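Local coordinates for protein cleavage stimulation factor 77 (Encephalitozoon cuniculi, PDB 2UY1) that probably binds mRNA as a nuclear, all-helical repeat protein of the Suppressor of forked family, whose members serve in 3'-end processing of pre-mRNA, at residues 318-323 / 446-451; 70-75 / 89-94; 125-130 / 144-149; 355-360 / 418-423. One frame throughout, in Å; residues are numbered along the deposited sequence.

Contact 1. Residues 318-323 / 446-451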
loop_
_atom_site.group_PDB
_atom_site.type_symbol
_atom_site.label_atom_id
_atom_site.label_comp_id
_atom_site.label_asym_id
_atom_site.label_seq_id
_atom_site.Cartn_x
_atom_site.Cartn_y
_atom_site.Cartn_z
ATOM N N GLY A 318 9.303 24.392 0.917
ATOM C CA GLY A 318 9.252 23.384 -0.143
ATOM C C GLY A 318 7.824 23.014 -0.503
ATOM O O GLY A 318 6.899 23.351 0.230
ATOM N N PRO A 319 7.628 22.327 -1.653
ATOM C CA PRO A 319 6.279 21.969 -2.071
ATOM C C PRO A 319 5.316 21.333 -0.994
ATOM O O PRO A 319 4.148 21.662 -0.993
ATOM C CB PRO A 319 6.488 21.019 -3.248
ATOM C CG PRO A 319 7.875 21.029 -3.584
ATOM C CD PRO A 319 8.646 21.963 -2.657
ATOM N N HIS A 320 5.798 20.393 -0.182
ATOM C CA HIS A 320 5.008 19.741 0.824
ATOM C C HIS A 320 4.296 20.729 1.746
ATOM O O HIS A 320 3.162 20.453 2.192
ATOM C CB HIS A 320 5.917 18.849 1.628
ATOM C CG HIS A 320 6.259 17.532 0.973
ATOM N ND1 HIS A 320 7.401 17.352 0.214
ATOM C CD2 HIS A 320 5.642 16.328 1.019
ATOM C CE1 HIS A 320 7.471 16.091 -0.181
ATOM N NE2 HIS A 320 6.411 15.455 0.290
ATOM N N VAL A 321 4.933 21.889 2.001
ATOM C CA VAL A 321 4.385 22.887 2.953
ATOM C C VAL A 321 3.117 23.522 2.369
ATOM O O VAL A 321 2.125 23.588 3.057
ATOM C CB VAL A 321 5.473 23.905 3.492
ATOM C CG1 VAL A 321 4.884 24.839 4.522
ATOM C CG2 VAL A 321 6.652 23.201 4.104
ATOM N N PHE A 322 3.149 23.886 1.079
ATOM C CA PHE A 322 1.946 24.303 0.278
ATOM C C PHE A 322 0.850 23.250 0.262
ATOM O O PHE A 322 -0.272 23.570 0.551
ATOM C CB PHE A 322 2.315 24.750 -1.175
ATOM C CG PHE A 322 3.224 25.955 -1.235
ATOM C CD1 PHE A 322 2.711 27.250 -1.214
ATOM C CD2 PHE A 322 4.598 25.793 -1.263
ATOM C CE1 PHE A 322 3.559 28.359 -1.196
ATOM C CE2 PHE A 322 5.464 26.902 -1.249
ATOM C CZ PHE A 322 4.938 28.196 -1.265
ATOM N N ILE A 323 1.184 22.002 -0.082
ATOM C CA ILE A 323 0.189 20.928 -0.100
ATOM C C ILE A 323 -0.449 20.707 1.260
ATOM O O ILE A 323 -1.680 20.615 1.379
ATOM C CB ILE A 323 0.841 19.534 -0.543
ATOM C CG1 ILE A 323 1.535 19.670 -1.943
ATOM C CG2 ILE A 323 -0.245 18.523 -0.538
ATOM C CD1 ILE A 323 2.580 18.504 -2.281
ATOM N N PHE A 446 3.154 12.796 12.676
ATOM C CA PHE A 446 4.248 13.722 12.323
ATOM C C PHE A 446 4.657 13.666 10.821
ATOM O O PHE A 446 4.874 14.728 10.151
ATOM C CB PHE A 446 5.512 13.472 13.215
ATOM C CG PHE A 446 5.276 13.716 14.642
ATOM C CD1 PHE A 446 4.458 14.774 15.037
ATOM C CD2 PHE A 446 5.837 12.909 15.628
ATOM C CE1 PHE A 446 4.245 15.010 16.378
ATOM C CE2 PHE A 446 5.590 13.162 16.948
ATOM C CZ PHE A 446 4.771 14.213 17.309
ATOM N N ASN A 447 4.873 12.434 10.312
ATOM C CA ASN A 447 5.180 12.274 8.879
ATOM C C ASN A 447 4.078 12.788 7.944
ATOM O O ASN A 447 2.877 12.740 8.309
ATOM C CB ASN A 447 5.535 10.837 8.534
ATOM C CG ASN A 447 6.761 10.412 9.240
ATOM O OD1 ASN A 447 7.532 11.257 9.786
ATOM N ND2 ASN A 447 7.001 9.105 9.226
ATOM N N PHE A 448 4.495 13.277 6.756
ATOM C CA PHE A 448 3.545 13.830 5.755
ATOM C C PHE A 448 3.863 13.406 4.326
ATOM O O PHE A 448 4.911 13.696 3.781
ATOM C CB PHE A 448 3.425 15.343 5.893
ATOM C CG PHE A 448 2.377 15.973 4.973
ATOM C CD1 PHE A 448 1.023 15.725 5.170
ATOM C CD2 PHE A 448 2.784 16.798 3.896
ATOM C CE1 PHE A 448 0.048 16.283 4.326
ATOM C CE2 PHE A 448 1.859 17.340 3.060
ATOM C CZ PHE A 448 0.457 17.098 3.289
ATOM N N LEU A 449 2.967 12.654 3.739
ATOM C CA LEU A 449 3.153 12.137 2.391
ATOM C C LEU A 449 4.448 11.337 2.310
ATOM O O LEU A 449 4.631 10.443 3.138
ATOM C CB LEU A 449 2.998 13.247 1.369
ATOM C CG LEU A 449 1.601 13.890 1.413
ATOM C CD1 LEU A 449 1.600 14.759 0.171
ATOM C CD2 LEU A 449 0.444 12.921 1.372
ATOM N N ASP A 450 5.371 11.673 1.417
ATOM C CA ASP A 450 6.700 10.976 1.394
ATOM C C ASP A 450 7.761 11.634 2.334
ATOM O O ASP A 450 8.922 11.258 2.311
ATOM C CB ASP A 450 7.228 10.966 -0.038
ATOM C CG ASP A 450 7.346 12.367 -0.596
ATOM O OD1 ASP A 450 6.296 13.005 -0.743
ATOM O OD2 ASP A 450 8.477 12.847 -0.801
ATOM N N LEU A 451 7.390 12.631 3.149
ATOM C CA LEU A 451 8.366 13.188 4.093
ATOM C C LEU A 451 8.326 12.334 5.349
ATOM O O LEU A 451 7.227 12.162 5.930
ATOM C CB LEU A 451 7.990 14.594 4.529
ATOM C CG LEU A 451 8.207 15.749 3.583
ATOM C CD1 LEU A 451 7.651 17.013 4.195
ATOM C CD2 LEU A 451 9.688 15.889 3.308
#
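His320 lies in the first turn of helix 319-333 and meets Leu449, Asp450 and Leu451 of the loop 446-451. Its CG sits beside the backbone N (chi1 -79°), which sends the ring out toward the loop. NE2 donates to Asp450 OD1 at 2.7 Å. OD1 lies close to the ring plane, but the donor stands above the carboxylate plane, and the two planes are 44° apart. Leu451 covers one ring face in a CH-pi contact, with CG 3.6 Å from the ring centroid. Leu449 CB comes to the ring edge at CD2.

The loop presents these groups through a type II' beta turn from Phe448 to Leu451. It follows helix 434-446 and docks on the TPR-like helical array. Met396 of the other chain also packs on Phe448.

One turn further on, Ile323 reaches the same loop with CG2. This methyl lies at the edge of the Phe448 ring, 4.1 Å from CZ. Leu449 CD1 is 4.3 Å from the same CG2.

Contact 2. Residues 70-75 / 89-94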
loop_
_atom_site.group_PDB
_atom_site.type_symbol
_atom_site.label_atom_id
_atom_site.label_comp_id
_atom_site.label_asym_id
_atom_site.label_seq_id
_atom_site.Cartn_x
_atom_site.Cartn_y
_atom_site.Cartn_z
ATOM N N VAL A 70 26.407 -5.473 49.874
ATOM C CA VAL A 70 26.528 -4.965 48.534
ATOM C C VAL A 70 25.529 -5.667 47.565
ATOM O O VAL A 70 25.001 -5.000 46.670
ATOM C CB VAL A 70 27.980 -4.982 48.078
ATOM C CG1 VAL A 70 28.142 -4.563 46.614
ATOM C CG2 VAL A 70 28.778 -3.979 48.980
ATOM N N TYR A 71 25.271 -6.967 47.791
ATOM C CA TYR A 71 24.178 -7.727 47.168
ATOM C C TYR A 71 22.806 -7.175 47.518
ATOM O O TYR A 71 21.940 -7.047 46.652
ATOM C CB TYR A 71 24.259 -9.205 47.560
ATOM C CG TYR A 71 25.304 -9.898 46.757
ATOM C CD1 TYR A 71 25.030 -10.311 45.452
ATOM C CD2 TYR A 71 26.588 -10.093 47.248
ATOM C CE1 TYR A 71 26.010 -10.922 44.670
ATOM C CE2 TYR A 71 27.596 -10.690 46.433
ATOM C CZ TYR A 71 27.275 -11.090 45.176
ATOM O OH TYR A 71 28.217 -11.690 44.392
ATOM N N GLU A 72 22.589 -6.867 48.780
ATOM C CA GLU A 72 21.366 -6.143 49.130
ATOM C C GLU A 72 21.221 -4.783 48.407
ATOM O O GLU A 72 20.129 -4.400 47.998
ATOM C CB GLU A 72 21.274 -5.951 50.642
ATOM C CG GLU A 72 20.754 -7.117 51.396
ATOM C CD GLU A 72 21.118 -7.057 52.872
ATOM O OE1 GLU A 72 21.644 -6.025 53.340
ATOM O OE2 GLU A 72 20.858 -8.043 53.566
ATOM N N PHE A 73 22.310 -4.028 48.288
ATOM C CA PHE A 73 22.269 -2.695 47.630
ATOM C C PHE A 73 21.857 -2.931 46.139
ATOM O O PHE A 73 20.982 -2.243 45.561
ATOM C CB PHE A 73 23.652 -2.014 47.783
ATOM C CG PHE A 73 23.780 -0.647 47.115
ATOM C CD1 PHE A 73 22.794 0.332 47.263
ATOM C CD2 PHE A 73 24.906 -0.334 46.355
ATOM C CE1 PHE A 73 22.911 1.638 46.633
ATOM C CE2 PHE A 73 25.063 0.953 45.731
ATOM C CZ PHE A 73 24.079 1.945 45.883
ATOM N N THR A 74 22.432 -3.979 45.555
ATOM C CA THR A 74 22.215 -4.274 44.138
ATOM C C THR A 74 20.800 -4.803 43.883
ATOM O O THR A 74 20.197 -4.458 42.855
ATOM C CB THR A 74 23.275 -5.265 43.588
ATOM O OG1 THR A 74 24.597 -4.779 43.920
ATOM C CG2 THR A 74 23.078 -5.466 42.050
ATOM N N LEU A 75 20.266 -5.614 44.796
ATOM C CA LEU A 75 18.904 -6.166 44.635
ATOM C C LEU A 75 17.811 -5.123 44.890
ATOM O O LEU A 75 16.664 -5.332 44.513
ATOM C CB LEU A 75 18.653 -7.437 45.514
ATOM C CG LEU A 75 19.308 -8.734 44.996
ATOM C CD1 LEU A 75 19.539 -9.779 46.050
ATOM C CD2 LEU A 75 18.604 -9.360 43.735
ATOM N N LYS A 89 21.558 -16.148 44.439
ATOM C CA LYS A 89 22.387 -17.315 44.747
ATOM C C LYS A 89 23.697 -16.958 45.461
ATOM O O LYS A 89 24.128 -17.646 46.414
ATOM C CB LYS A 89 22.752 -18.045 43.475
ATOM C CG LYS A 89 23.783 -19.191 43.644
ATOM C CD LYS A 89 23.445 -20.263 42.615
ATOM C CE LYS A 89 24.518 -21.301 42.310
ATOM N NZ LYS A 89 24.089 -22.030 41.012
ATOM N N GLU A 90 24.358 -15.932 44.927
ATOM C CA GLU A 90 25.600 -15.452 45.506
ATOM C C GLU A 90 25.352 -14.745 46.833
ATOM O O GLU A 90 26.197 -14.804 47.753
ATOM C CB GLU A 90 26.319 -14.517 44.546
ATOM C CG GLU A 90 26.745 -15.114 43.213
ATOM C CD GLU A 90 27.150 -14.031 42.180
ATOM O OE1 GLU A 90 27.648 -12.950 42.588
ATOM O OE2 GLU A 90 26.963 -14.268 40.958
ATOM N N TYR A 91 24.229 -14.036 46.930
ATOM C CA TYR A 91 23.851 -13.320 48.130
ATOM C C TYR A 91 23.615 -14.287 49.283
ATOM O O TYR A 91 24.064 -14.037 50.404
ATOM C CB TYR A 91 22.594 -12.505 47.868
ATOM C CG TYR A 91 21.853 -11.915 49.071
ATOM C CD1 TYR A 91 22.523 -11.170 50.073
ATOM C CD2 TYR A 91 20.486 -12.041 49.164
ATOM C CE1 TYR A 91 21.842 -10.599 51.110
ATOM C CE2 TYR A 91 19.781 -11.470 50.216
ATOM C CZ TYR A 91 20.470 -10.741 51.180
ATOM O OH TYR A 91 19.768 -10.197 52.246
ATOM N N ILE A 92 22.921 -15.391 48.988
ATOM C CA ILE A 92 22.540 -16.370 49.988
ATOM C C ILE A 92 23.787 -17.153 50.422
ATOM O O ILE A 92 23.865 -17.563 51.572
ATOM C CB ILE A 92 21.339 -17.303 49.496
ATOM C CG1 ILE A 92 19.986 -16.586 49.711
ATOM C CG2 ILE A 92 21.324 -18.618 50.249
ATOM C CD1 ILE A 92 18.899 -17.042 48.762
ATOM N N GLU A 93 24.755 -17.319 49.539
ATOM C CA GLU A 93 26.097 -17.773 49.870
ATOM C C GLU A 93 26.817 -16.906 50.893
ATOM O O GLU A 93 27.438 -17.418 51.773
ATOM C CB GLU A 93 26.980 -17.875 48.632
ATOM C CG GLU A 93 26.846 -19.058 47.762
ATOM C CD GLU A 93 28.088 -19.279 46.878
ATOM O OE1 GLU A 93 27.957 -19.328 45.669
ATOM O OE2 GLU A 93 29.192 -19.435 47.394
ATOM N N GLU A 94 26.718 -15.593 50.736
ATOM C CA GLU A 94 27.181 -14.602 51.707
ATOM C C GLU A 94 26.487 -14.547 53.081
ATOM O O GLU A 94 27.143 -14.450 54.068
ATOM C CB GLU A 94 27.190 -13.206 51.120
ATOM C CG GLU A 94 28.038 -12.956 49.921
ATOM C CD GLU A 94 29.448 -13.408 50.069
ATOM O OE1 GLU A 94 30.111 -13.108 51.046
ATOM O OE2 GLU A 94 29.915 -14.057 49.163
#
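Tyr71 and Tyr91 meet through different first torsions. Tyr71 CG lies beside its backbone N (chi1 -79°), whereas Tyr91 CG lies beside its carbonyl carbon (chi1 167°). The two side chains slide past each other in opposite directions, and their rings do not stack. They join neighbouring helices of a TPR-like repeat array, the HAT type of this family. The helix segments run antiparallel at 149°, with axes 9.9 Å apart.

Tyr71 lays one ring face over the backbone of the second helix, near Tyr91 CA and the Glu90 carbonyl carbon. Its CB packs at 3.6 Å on Tyr91 CD1. Glu94 bends at chi2 and brings CG to 4.2 Å from Tyr71 CD2. The Tyr71 hydroxyl and the Glu90 carboxylate are modelled too close together, so their relation is doubtful.

Leu75 approaches the Tyr91 ring obliquely, with CD1 4.0 Å from Tyr91 CD2. Arg114 of helix 101-116 touches both Leu75 and Tyr91.

Glu72 supplies the polar end of the contact. Its chain is extended beyond CG and carries the carboxylate to the Tyr91 hydroxyl, turned steeply against the ring. Tyr91 OH donates to the anti lone pair of Glu72 OE2 at 2.8 Å.

Contact 3. Residues 125-130 / 144-149; sequences ELWKDF and KIVGDT
Helix segments 125-130 and 144-149 run antiparallel at 154° with their axes 11.7 Å apart, and the nearest CA atoms, of Phe130 and Val146, are 8.0 Å apart. Large aromatic side chains span this gap. It is a helix-to-helix contact within the TPR-like array, between helix 123-137 and the long helix 139-168.

Trp127 and Phe130 both have CG beside the carbonyl carbon (chi1 177° and 171°), and both extend their rings to the second helix. The six-membered end of the indole arrives edge-on. Its CZ2 packs on Val146 CG1 at 3.5 Å, and its CH2 is 3.4 Å from Val146 O. Phe130 and Thr149 point at each other from their two segments. Phe130 CE2 lies 4.1 Å from Val146 CG2, and its CZ also touches Ile145 CG2. Outside the two segments, Phe153 stacks on the Trp127 ring, and Met113 of helix 101-116 packs on Thr149.

Thr149 OG1 lies at the edges of both rings, 3.2 Å from Trp127 CH2 and 3.1 Å from Phe130 CE2. It donates a 2.7 Å hydrogen bond to Val146 O within its own segment. Thr149 N reaches the same oxygen from the same face.

The hydroxyl hydrogen is thus spent on Val146 O. The oxygen of this buried group faces aromatic C-H edges, whose slight positive charge probably suits it.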
loop_
_atom_site.group_PDB
_atom_site.type_symbol
_atom_site.label_atom_id
_atom_site.label_comp_id
_atom_site.label_asym_id
_atom_site.label_seq_id
_atom_site.Cartn_x
_atom_site.Cartn_y
_atom_site.Cartn_z
ATOM N N GLU A 125 15.495 -23.830 40.524
ATOM C CA GLU A 125 16.736 -24.136 41.211
ATOM C C GLU A 125 16.783 -23.442 42.561
ATOM O O GLU A 125 17.220 -24.040 43.541
ATOM C CB GLU A 125 17.933 -23.714 40.353
ATOM C CG GLU A 125 17.654 -23.804 38.890
ATOM C CD GLU A 125 18.918 -23.794 38.050
ATOM O OE1 GLU A 125 20.026 -23.645 38.629
ATOM O OE2 GLU A 125 18.810 -23.954 36.801
ATOM N N LEU A 126 16.299 -22.196 42.645
ATOM C CA LEU A 126 16.103 -21.577 43.957
ATOM C C LEU A 126 15.008 -22.300 44.781
ATOM O O LEU A 126 15.045 -22.280 46.025
ATOM C CB LEU A 126 15.812 -20.058 43.860
ATOM C CG LEU A 126 17.002 -19.076 43.593
ATOM C CD1 LEU A 126 16.561 -17.592 43.451
ATOM C CD2 LEU A 126 18.257 -19.149 44.570
ATOM N N TRP A 127 14.015 -22.888 44.106
ATOM C CA TRP A 127 12.975 -23.604 44.812
ATOM C C TRP A 127 13.537 -24.886 45.458
ATOM O O TRP A 127 13.182 -25.242 46.577
ATOM C CB TRP A 127 11.778 -23.932 43.903
ATOM C CG TRP A 127 10.709 -24.734 44.610
ATOM C CD1 TRP A 127 10.442 -26.071 44.434
ATOM C CD2 TRP A 127 9.755 -24.264 45.597
ATOM N NE1 TRP A 127 9.390 -26.457 45.246
ATOM C CE2 TRP A 127 8.953 -25.374 45.970
ATOM C CE3 TRP A 127 9.516 -23.035 46.202
ATOM C CZ2 TRP A 127 7.939 -25.285 46.932
ATOM C CZ3 TRP A 127 8.507 -22.953 47.175
ATOM C CH2 TRP A 127 7.740 -24.069 47.524
ATOM N N LYS A 128 14.412 -25.569 44.745
ATOM C CA LYS A 128 15.036 -26.762 45.289
ATOM C C LYS A 128 15.844 -26.336 46.501
ATOM O O LYS A 128 15.681 -26.915 47.580
ATOM C CB LYS A 128 15.927 -27.455 44.265
ATOM C CG LYS A 128 15.183 -27.956 43.049
ATOM C CD LYS A 128 16.185 -28.578 42.005
ATOM C CE LYS A 128 15.523 -28.888 40.645
ATOM N NZ LYS A 128 16.571 -29.236 39.558
ATOM N N ASP A 129 16.665 -25.290 46.347
ATOM C CA ASP A 129 17.528 -24.816 47.444
ATOM C C ASP A 129 16.704 -24.406 48.662
ATOM O O ASP A 129 17.041 -24.711 49.796
ATOM C CB ASP A 129 18.395 -23.624 46.994
ATOM C CG ASP A 129 19.352 -23.970 45.868
ATOM O OD1 ASP A 129 19.536 -25.173 45.537
ATOM O OD2 ASP A 129 19.934 -23.009 45.289
ATOM N N PHE A 130 15.625 -23.692 48.423
ATOM C CA PHE A 130 14.727 -23.303 49.475
ATOM C C PHE A 130 14.102 -24.488 50.276
ATOM O O PHE A 130 14.029 -24.449 51.509
ATOM C CB PHE A 130 13.592 -22.509 48.882
ATOM C CG PHE A 130 12.503 -22.240 49.859
ATOM C CD1 PHE A 130 12.769 -21.502 51.020
ATOM C CD2 PHE A 130 11.193 -22.727 49.630
ATOM C CE1 PHE A 130 11.759 -21.251 51.949
ATOM C CE2 PHE A 130 10.190 -22.474 50.545
ATOM C CZ PHE A 130 10.481 -21.729 51.721
ATOM N N LYS A 144 5.655 -28.015 56.048
ATOM C CA LYS A 144 4.515 -27.133 56.088
ATOM C C LYS A 144 4.897 -25.735 55.553
ATOM O O LYS A 144 4.117 -25.120 54.830
ATOM C CB LYS A 144 3.925 -27.054 57.495
ATOM C CG LYS A 144 3.042 -25.847 57.724
ATOM C CD LYS A 144 1.653 -26.068 57.266
ATOM C CE LYS A 144 0.711 -25.001 57.861
ATOM N NZ LYS A 144 -0.574 -25.012 57.086
ATOM N N ILE A 145 6.090 -25.251 55.915
ATOM C CA ILE A 145 6.553 -23.936 55.434
ATOM C C ILE A 145 6.595 -23.955 53.880
ATOM O O ILE A 145 6.003 -23.114 53.252
ATOM C CB ILE A 145 7.888 -23.545 56.088
ATOM C CG1 ILE A 145 7.691 -23.396 57.604
ATOM C CG2 ILE A 145 8.594 -22.266 55.416
ATOM C CD1 ILE A 145 8.964 -23.052 58.366
ATOM N N VAL A 146 7.259 -24.955 53.319
ATOM C CA VAL A 146 7.367 -25.195 51.876
ATOM C C VAL A 146 5.992 -25.355 51.206
ATOM O O VAL A 146 5.744 -24.782 50.142
ATOM C CB VAL A 146 8.316 -26.413 51.581
ATOM C CG1 VAL A 146 8.401 -26.700 50.112
ATOM C CG2 VAL A 146 9.693 -26.182 52.165
ATOM N N GLY A 147 5.111 -26.146 51.800
ATOM C CA GLY A 147 3.754 -26.291 51.270
ATOM C C GLY A 147 3.029 -24.969 51.163
ATOM O O GLY A 147 2.362 -24.688 50.162
ATOM N N ASP A 148 3.209 -24.117 52.158
ATOM C CA ASP A 148 2.590 -22.804 52.162
ATOM C C ASP A 148 3.175 -21.785 51.162
ATOM O O ASP A 148 2.588 -20.729 50.882
ATOM C CB ASP A 148 2.697 -22.216 53.567
ATOM C CG ASP A 148 1.768 -22.904 54.558
ATOM O OD1 ASP A 148 0.945 -23.750 54.170
ATOM O OD2 ASP A 148 1.889 -22.588 55.743
ATOM N N THR A 149 4.352 -22.088 50.656
ATOM C CA THR A 149 5.084 -21.167 49.780
ATOM C C THR A 149 4.990 -21.683 48.330
ATOM O O THR A 149 5.282 -20.961 47.382
ATOM C CB THR A 149 6.535 -21.086 50.226
ATOM O OG1 THR A 149 7.081 -22.393 50.128
ATOM C CG2 THR A 149 6.594 -20.742 51.672
#

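Contact 4. Residues 355-360 / 418-423; sequences LLKEEF and AILPPL
Glu358 OE1 is gripped by a water and by Thr383 OG1. The water donates to Glu358 OE1 at 2.7 Å and accepts from Leu423 N at 2.9 Å. It thus bridges helix 354-367 to the backbone of the loop 418-423. Glu358 has CG beside its carbonyl carbon (chi1 -176°) and an extended chain, which carries the carboxylate out to this water.

The Leu423 side chain makes the largest share of the contact. It meets Glu358 from the opposite direction. Its CD1 is 3.4 Å from Glu358 OE2 and 3.5 Å from Glu358 CD. The other methyl, CD2, turns to the start of the helix segment, 3.6 Å from Leu355 CA. Leu355 and Leu423 cross at about a right angle, and Leu355 CD1 also touches Leu423 CD1.

A second leucine, Leu420, leans its CD1 on Lys357 CD at 4.2 Å. Only the aliphatic part of the lysine is used here. Its NZ is hydrogen-bonded to Pro351 O and forms a salt bridge with Glu381. Glu359 comes near Leu423 as well, but its OE2 forms a salt bridge with Arg426.

The loop runs from helix 400-415 toward helix 434-446. Met386 of helix 384-397 touches Lys357 and Glu358, while His320 and Ile323 of helix 319-333 pack on Leu355. Helix 354-367 therefore packs against both of these helices of the TPR-like array, and the loop runs across it and meets it with its Leu423 end.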
loop_
_atom_site.group_PDB
_atom_site.type_symbol
_atom_site.label_atom_id
_atom_site.label_comp_id
_atom_site.label_asym_id
_atom_site.label_seq_id
_atom_site.Cartn_x
_atom_site.Cartn_y
_atom_site.Cartn_z
ATOM N N LEU A 355 5.118 16.375 -7.746
ATOM C CA LEU A 355 4.343 16.085 -6.560
ATOM C C LEU A 355 3.201 17.059 -6.401
ATOM O O LEU A 355 2.029 16.681 -6.229
ATOM C CB LEU A 355 5.249 16.125 -5.349
ATOM C CG LEU A 355 4.472 16.072 -4.011
ATOM C CD1 LEU A 355 3.951 14.675 -3.724
ATOM C CD2 LEU A 355 5.426 16.592 -2.932
ATOM N N LEU A 356 3.552 18.328 -6.457
ATOM C CA LEU A 356 2.547 19.367 -6.444
ATOM C C LEU A 356 1.506 19.243 -7.586
ATOM O O LEU A 356 0.300 19.424 -7.369
ATOM C CB LEU A 356 3.334 20.687 -6.491
ATOM C CG LEU A 356 2.989 22.070 -5.926
ATOM C CD1 LEU A 356 2.237 22.034 -4.612
ATOM C CD2 LEU A 356 4.305 22.926 -5.795
ATOM N N LYS A 357 1.938 18.960 -8.819
ATOM C CA LYS A 357 0.980 18.944 -9.968
ATOM C C LYS A 357 -0.009 17.827 -9.755
ATOM O O LYS A 357 -1.217 17.977 -9.999
ATOM C CB LYS A 357 1.720 18.736 -11.335
ATOM C CG LYS A 357 2.829 19.744 -11.554
ATOM C CD LYS A 357 3.674 19.584 -12.856
ATOM C CE LYS A 357 4.509 20.869 -13.008
ATOM N NZ LYS A 357 5.662 20.699 -13.945
ATOM N N GLU A 358 0.510 16.676 -9.348
ATOM C CA GLU A 358 -0.323 15.491 -9.140
ATOM C C GLU A 358 -1.191 15.655 -7.904
ATOM O O GLU A 358 -2.312 15.273 -7.912
ATOM C CB GLU A 358 0.528 14.179 -9.019
ATOM C CG GLU A 358 -0.415 12.938 -8.890
ATOM C CD GLU A 358 0.323 11.590 -8.888
ATOM O OE1 GLU A 358 1.070 11.360 -9.857
ATOM O OE2 GLU A 358 0.103 10.776 -7.939
ATOM N N GLU A 359 -0.650 16.216 -6.819
ATOM C CA GLU A 359 -1.419 16.361 -5.625
ATOM C C GLU A 359 -2.538 17.406 -5.824
ATOM O O GLU A 359 -3.613 17.204 -5.408
ATOM C CB GLU A 359 -0.547 16.566 -4.379
ATOM C CG GLU A 359 0.306 15.291 -4.012
ATOM C CD GLU A 359 -0.485 14.164 -3.427
ATOM O OE1 GLU A 359 -1.571 14.416 -2.898
ATOM O OE2 GLU A 359 -0.020 12.989 -3.510
ATOM N N PHE A 360 -2.254 18.476 -6.546
ATOM C CA PHE A 360 -3.186 19.546 -6.780
ATOM C C PHE A 360 -4.321 19.031 -7.699
ATOM O O PHE A 360 -5.495 19.200 -7.385
ATOM C CB PHE A 360 -2.422 20.687 -7.460
ATOM C CG PHE A 360 -3.240 21.942 -7.713
ATOM C CD1 PHE A 360 -4.528 22.102 -7.200
ATOM C CD2 PHE A 360 -2.681 22.958 -8.432
ATOM C CE1 PHE A 360 -5.243 23.251 -7.431
ATOM C CE2 PHE A 360 -3.403 24.140 -8.648
ATOM C CZ PHE A 360 -4.641 24.283 -8.108
ATOM N N ALA A 418 6.696 11.916 -23.058
ATOM C CA ALA A 418 6.291 13.141 -22.418
ATOM C C ALA A 418 5.747 12.901 -20.990
ATOM O O ALA A 418 5.527 13.869 -20.236
ATOM C CB ALA A 418 5.259 13.884 -23.280
ATOM N N ILE A 419 5.566 11.638 -20.599
ATOM C CA ILE A 419 5.038 11.310 -19.287
ATOM C C ILE A 419 5.999 11.738 -18.158
ATOM O O ILE A 419 7.195 11.468 -18.218
ATOM C CB ILE A 419 4.729 9.813 -19.132
ATOM C CG1 ILE A 419 3.848 9.268 -20.286
ATOM C CG2 ILE A 419 4.060 9.506 -17.734
ATOM C CD1 ILE A 419 2.403 9.431 -20.079
ATOM N N LEU A 420 5.489 12.363 -17.099
ATOM C CA LEU A 420 6.375 12.644 -15.943
ATOM C C LEU A 420 6.596 11.351 -15.235
ATOM O O LEU A 420 5.623 10.652 -15.003
ATOM C CB LEU A 420 5.740 13.626 -14.968
ATOM C CG LEU A 420 5.362 14.984 -15.590
ATOM C CD1 LEU A 420 4.690 15.846 -14.476
ATOM C CD2 LEU A 420 6.567 15.717 -16.131
ATOM N N PRO A 421 7.860 11.040 -14.837
ATOM C CA PRO A 421 8.107 9.849 -14.011
ATOM C C PRO A 421 7.188 9.890 -12.775
ATOM O O PRO A 421 6.793 10.981 -12.339
ATOM C CB PRO A 421 9.579 10.001 -13.607
ATOM C CG PRO A 421 10.150 10.747 -14.765
ATOM C CD PRO A 421 9.116 11.784 -15.069
ATOM N N PRO A 422 6.753 8.707 -12.323
ATOM C CA PRO A 422 5.853 8.508 -11.205
ATOM C C PRO A 422 6.356 8.986 -9.848
ATOM O O PRO A 422 7.568 8.933 -9.545
ATOM C CB PRO A 422 5.676 7.005 -11.184
ATOM C CG PRO A 422 6.836 6.450 -11.970
ATOM C CD PRO A 422 7.056 7.442 -13.014
ATOM N N LEU A 423 5.419 9.424 -9.033
ATOM C CA LEU A 423 5.706 9.661 -7.619
ATOM C C LEU A 423 6.086 8.319 -6.981
ATOM O O LEU A 423 5.607 7.269 -7.414
ATOM C CB LEU A 423 4.496 10.267 -6.894
ATOM C CG LEU A 423 4.068 11.703 -7.294
ATOM C CD1 LEU A 423 2.866 12.159 -6.507
ATOM C CD2 LEU A 423 5.219 12.671 -7.163
HETATM O O HOH W 1 2.692 9.266 -10.014
#

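The four contacts form two groups on opposite sides of the chain's centre. Contacts 2 and 3 join helices close in sequence, with centres 19 Å apart and nearest atoms about 4 Å apart, without touching. Contacts 1 and 4 bring later loops back onto helices, and their centres are 15 Å apart. Contact 4 is nested inside the loop closed by contact 1, and the two touch directly. Leu355 CD2 lies 3.5 Å from His320 CE1 and 3.5 Å from Ile323 CD1. The groups are far apart: the centres of contacts 1 and 2 are 56 Å apart, and those of contacts 3 and 4 are 72 Å apart.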